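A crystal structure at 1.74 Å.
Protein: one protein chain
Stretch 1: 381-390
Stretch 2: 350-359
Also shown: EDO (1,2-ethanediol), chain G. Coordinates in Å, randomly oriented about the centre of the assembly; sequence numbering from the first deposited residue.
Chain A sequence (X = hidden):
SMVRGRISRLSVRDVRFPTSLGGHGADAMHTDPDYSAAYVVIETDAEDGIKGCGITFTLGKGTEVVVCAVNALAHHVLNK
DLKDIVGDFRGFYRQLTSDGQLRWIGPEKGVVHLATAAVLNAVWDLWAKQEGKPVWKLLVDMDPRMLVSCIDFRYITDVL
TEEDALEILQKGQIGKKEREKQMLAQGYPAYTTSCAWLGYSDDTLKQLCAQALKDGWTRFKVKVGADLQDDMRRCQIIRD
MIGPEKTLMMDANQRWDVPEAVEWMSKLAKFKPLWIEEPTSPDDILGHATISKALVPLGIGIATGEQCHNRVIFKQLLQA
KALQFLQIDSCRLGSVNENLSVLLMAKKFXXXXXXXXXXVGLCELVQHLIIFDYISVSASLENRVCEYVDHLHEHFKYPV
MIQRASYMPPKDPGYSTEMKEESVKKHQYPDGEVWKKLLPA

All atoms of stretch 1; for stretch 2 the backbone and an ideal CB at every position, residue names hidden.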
# COMPACT_ATOMS: atom_id res chain seq x y z
N LEU A 381 5.33 -16.26 27.00
CA LEU A 381 6.18 -16.80 25.93
C LEU A 381 5.48 -17.95 25.23
O LEU A 381 5.98 -18.49 24.23
CB LEU A 381 7.55 -17.24 26.45
CG LEU A 381 8.42 -16.11 27.02
CD1 LEU A 381 9.76 -16.68 27.55
CD2 LEU A 381 8.63 -14.97 25.97
N GLU A 382 4.33 -18.33 25.74
CA GLU A 382 3.55 -19.40 25.14
C GLU A 382 3.19 -19.07 23.70
O GLU A 382 2.61 -18.01 23.41
CB GLU A 382 2.30 -19.69 25.96
CG GLU A 382 1.65 -20.97 25.50
CD GLU A 382 0.46 -21.41 26.33
OE1 GLU A 382 0.27 -20.88 27.45
OE2 GLU A 382 -0.29 -22.27 25.83
N ASN A 383 3.53 -20.01 22.77
CA ASN A 383 3.29 -19.87 21.33
C ASN A 383 4.02 -18.66 20.73
O ASN A 383 3.70 -18.27 19.58
CB ASN A 383 1.78 -19.74 21.04
CG ASN A 383 1.03 -20.99 21.44
OD1 ASN A 383 1.53 -22.08 21.25
ND2 ASN A 383 -0.12 -20.84 22.07
N ARG A 384 5.03 -18.10 21.45
CA ARG A 384 5.72 -16.90 20.94
C ARG A 384 7.21 -17.17 20.81
O ARG A 384 7.80 -17.87 21.64
CB ARG A 384 5.47 -15.66 21.83
CG ARG A 384 3.99 -15.27 21.88
CD ARG A 384 3.70 -14.45 23.12
NE ARG A 384 2.32 -13.92 23.15
CZ ARG A 384 1.25 -14.52 23.65
NH1 ARG A 384 1.35 -15.75 24.18
NH2 ARG A 384 0.07 -13.90 23.65
N VAL A 385 7.79 -16.61 19.75
CA VAL A 385 9.21 -16.79 19.42
C VAL A 385 9.60 -15.66 18.46
O VAL A 385 8.78 -15.23 17.66
CB VAL A 385 9.42 -18.20 18.80
CG1 VAL A 385 8.73 -18.35 17.43
CG2 VAL A 385 10.90 -18.59 18.74
N CYS A 386 10.87 -15.26 18.49
CA CYS A 386 11.32 -14.19 17.61
C CYS A 386 12.18 -14.76 16.50
O CYS A 386 13.09 -15.52 16.78
CB CYS A 386 12.08 -13.13 18.40
SG CYS A 386 12.38 -11.63 17.43
N GLU A 387 11.97 -14.33 15.26
CA GLU A 387 12.83 -14.82 14.19
C GLU A 387 14.29 -14.32 14.38
O GLU A 387 14.51 -13.21 14.88
CB GLU A 387 12.31 -14.36 12.84
CG GLU A 387 13.09 -14.85 11.61
CD GLU A 387 12.36 -14.63 10.30
OE1 GLU A 387 11.58 -13.65 10.19
OE2 GLU A 387 12.56 -15.45 9.37
N TYR A 388 15.24 -15.11 13.93
CA TYR A 388 16.63 -14.68 13.90
C TYR A 388 17.29 -15.12 12.56
O TYR A 388 17.08 -16.24 12.11
CB TYR A 388 17.43 -15.21 15.11
CG TYR A 388 18.91 -14.85 15.05
CD1 TYR A 388 19.35 -13.58 15.43
CD2 TYR A 388 19.84 -15.72 14.49
CE1 TYR A 388 20.71 -13.23 15.35
CE2 TYR A 388 21.19 -15.37 14.38
CZ TYR A 388 21.62 -14.13 14.81
OH TYR A 388 22.95 -13.83 14.70
N VAL A 389 18.09 -14.24 11.96
CA VAL A 389 18.89 -14.57 10.77
C VAL A 389 20.32 -14.09 11.06
O VAL A 389 20.50 -13.05 11.70
CB VAL A 389 18.31 -14.05 9.41
CG1 VAL A 389 18.96 -14.78 8.22
CG2 VAL A 389 16.78 -14.25 9.35
N ASP A 390 21.31 -14.87 10.65
CA ASP A 390 22.74 -14.61 10.95
C ASP A 390 23.47 -13.57 10.03
O ASP A 390 24.70 -13.49 10.09
CB ASP A 390 23.55 -15.94 10.89
CG ASP A 390 23.50 -16.67 9.53
OD1 ASP A 390 22.51 -16.48 8.78
OD2 ASP A 390 24.42 -17.49 9.27
N UNK A 350 -6.03 -12.06 22.18
CA UNK A 350 -5.33 -13.25 22.71
C UNK A 350 -4.65 -14.09 21.58
O UNK A 350 -4.77 -15.32 21.53
CB UNK A 350 -6.32 -14.13 23.48
N UNK A 351 -3.97 -13.39 20.66
CA UNK A 351 -3.24 -13.98 19.54
C UNK A 351 -1.73 -13.77 19.80
O UNK A 351 -1.31 -12.63 20.07
CB UNK A 351 -3.67 -13.36 18.21
N UNK A 352 -0.90 -14.84 19.71
CA UNK A 352 0.56 -14.66 19.97
C UNK A 352 1.26 -13.92 18.85
O UNK A 352 0.98 -14.12 17.66
CB UNK A 352 1.24 -16.02 20.17
N UNK A 353 2.24 -13.08 19.26
CA UNK A 353 3.05 -12.30 18.33
C UNK A 353 4.41 -13.03 18.20
O UNK A 353 5.11 -13.29 19.21
CB UNK A 353 3.22 -10.86 18.81
N UNK A 354 4.79 -13.29 16.94
CA UNK A 354 6.07 -13.94 16.54
C UNK A 354 6.75 -13.03 15.54
O UNK A 354 6.45 -13.06 14.33
CB UNK A 354 5.85 -15.33 15.94
N UNK A 355 7.59 -12.10 16.01
CA UNK A 355 8.09 -11.07 15.09
C UNK A 355 8.84 -11.60 13.87
O UNK A 355 9.52 -12.64 13.94
CB UNK A 355 9.01 -10.12 15.86
N UNK A 356 8.75 -10.85 12.77
CA UNK A 356 9.58 -11.07 11.61
C UNK A 356 10.91 -10.35 11.88
O UNK A 356 10.95 -9.27 12.49
CB UNK A 356 8.90 -10.57 10.33
N UNK A 357 11.97 -10.91 11.35
CA UNK A 357 13.28 -10.25 11.50
C UNK A 357 14.22 -10.69 10.34
O UNK A 357 13.73 -11.08 9.27
CB UNK A 357 13.90 -10.59 12.86
N UNK A 358 15.52 -10.46 10.51
CA UNK A 358 16.52 -10.72 9.47
C UNK A 358 16.81 -9.45 8.69
O UNK A 358 16.86 -8.37 9.28
CB UNK A 358 16.05 -11.83 8.52
N UNK A 359 16.99 -9.57 7.37
CA UNK A 359 17.28 -8.40 6.56
C UNK A 359 18.47 -7.58 7.05
O UNK A 359 19.47 -8.16 7.46
CB UNK A 359 16.04 -7.51 6.51
C1 EDO G . 5.88 -17.35 31.56
O1 EDO G . 6.09 -15.95 31.62
C2 EDO G . 6.25 -17.92 30.18
O2 EDO G . 5.12 -17.81 29.33

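The two stretches run roughly side by side in the same direction, so the positions of stretch 2 can be read against stretch 1 in order. Position 350 has phi/psi of 55/45, a left-handed conformation that glycine or asparagine adopts readily, and its ideal CB has nothing of stretch 1 within 5.5 Å. Many polar residues would do. It is E350, whose OE1 accepts from a water that in turn accepts from R384 NH2, a bridge between opposite charges.

At 351 the CB points away from stretch 1, leaving the choice open; the residue is I351. Its backbone O is joined to R384 NH2 through another water.

Position 352 points toward stretch 1. The ideal CB lies 3.4 Å from N383 O and a tight 3.3 Å from R384 CG, so a compact side chain is favoured, and phi of -72° allows proline. P352 fits: its CB is 3.5 Å from R384 CG, its CG is 3.7 Å from N383 CB, and its CA lies over one face of the guanidinium.

At 353 CB again turns away, and extended angles of -101/128 suit a beta-branched residue among others. V353 is found, its N reaching R384 NE through a water.

The CB of 354 points sideways, 3.4 Å from V385 O; serine, alanine or cysteine would be plausible. In C354, chi1 of -66° (m) brings SG to 3.3 Å from N383 O and 4.0 Å from V385 CG1, while its CA makes a CA-H...O contact of 3.2 Å with V385 O.

At 355 phi is -58° and the ideal CB is 4.0 Å from C386 SG, an apolar neighbour; proline, alanine or valine could serve. P355 packs its CB 3.9 Å from C386 SG, and its O accepts a 3.3 Å hydrogen bond from E387 N.

Position 356 points away overall, yet its ideal CB is 4.1 Å from E387 OE1, so a polar or positively charged residue is reasonable. H356 carries its ring back, with CD2 3.3 Å from E387 OE1, a contact rather than a hydrogen bond.

At 357 the ideal CB is 3.4 Å from E387 O, which favours a small residue. A357 sets its CB 4.1 Å from E387 CB, and its N donates a nearly straight 3.0 Å hydrogen bond to E387 OE1.

Position 358 calls for glycine: at 96/-141 a CB would jam against the preceding carbonyl O and lie 2.7 Å from V389 CG2. G358 instead lets V389 CG2 approach its CA to 3.5 Å. At 359, phi of 53° also favours glycine, and G359 follows.

Stretch 2 350-359: EIPVCPHAGG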
# COMPACT_ATOMS: atom_id res chain seq x y z
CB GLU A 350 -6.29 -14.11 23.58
CG GLU A 350 -6.65 -13.44 24.89
CD GLU A 350 -5.50 -13.21 25.85
OE1 GLU A 350 -4.47 -13.91 25.76
OE2 GLU A 350 -5.67 -12.37 26.76
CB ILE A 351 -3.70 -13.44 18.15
CG1 ILE A 351 -5.18 -13.93 17.86
CG2 ILE A 351 -2.77 -13.86 17.05
CD1 ILE A 351 -5.37 -15.49 17.78
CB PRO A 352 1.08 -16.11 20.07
CG PRO A 352 0.15 -16.92 19.19
CD PRO A 352 -1.22 -16.25 19.42
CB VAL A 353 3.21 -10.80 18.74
CG1 VAL A 353 4.16 -10.04 17.82
CG2 VAL A 353 1.86 -10.09 18.79
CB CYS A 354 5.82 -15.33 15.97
SG CYS A 354 5.17 -16.49 17.20
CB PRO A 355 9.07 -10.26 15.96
CG PRO A 355 8.49 -10.38 17.33
CD PRO A 355 7.98 -11.81 17.42
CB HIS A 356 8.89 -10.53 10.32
CG HIS A 356 9.81 -10.40 9.13
ND1 HIS A 356 10.29 -9.15 8.71
CD2 HIS A 356 10.28 -11.34 8.29
CE1 HIS A 356 11.03 -9.39 7.63
NE2 HIS A 356 11.04 -10.68 7.33
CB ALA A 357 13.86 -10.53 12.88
O HOH W 1 -2.47 -15.21 24.16
O HOH W 2 -0.64 -11.27 22.42
O HOH W 3 2.52 -11.47 21.99
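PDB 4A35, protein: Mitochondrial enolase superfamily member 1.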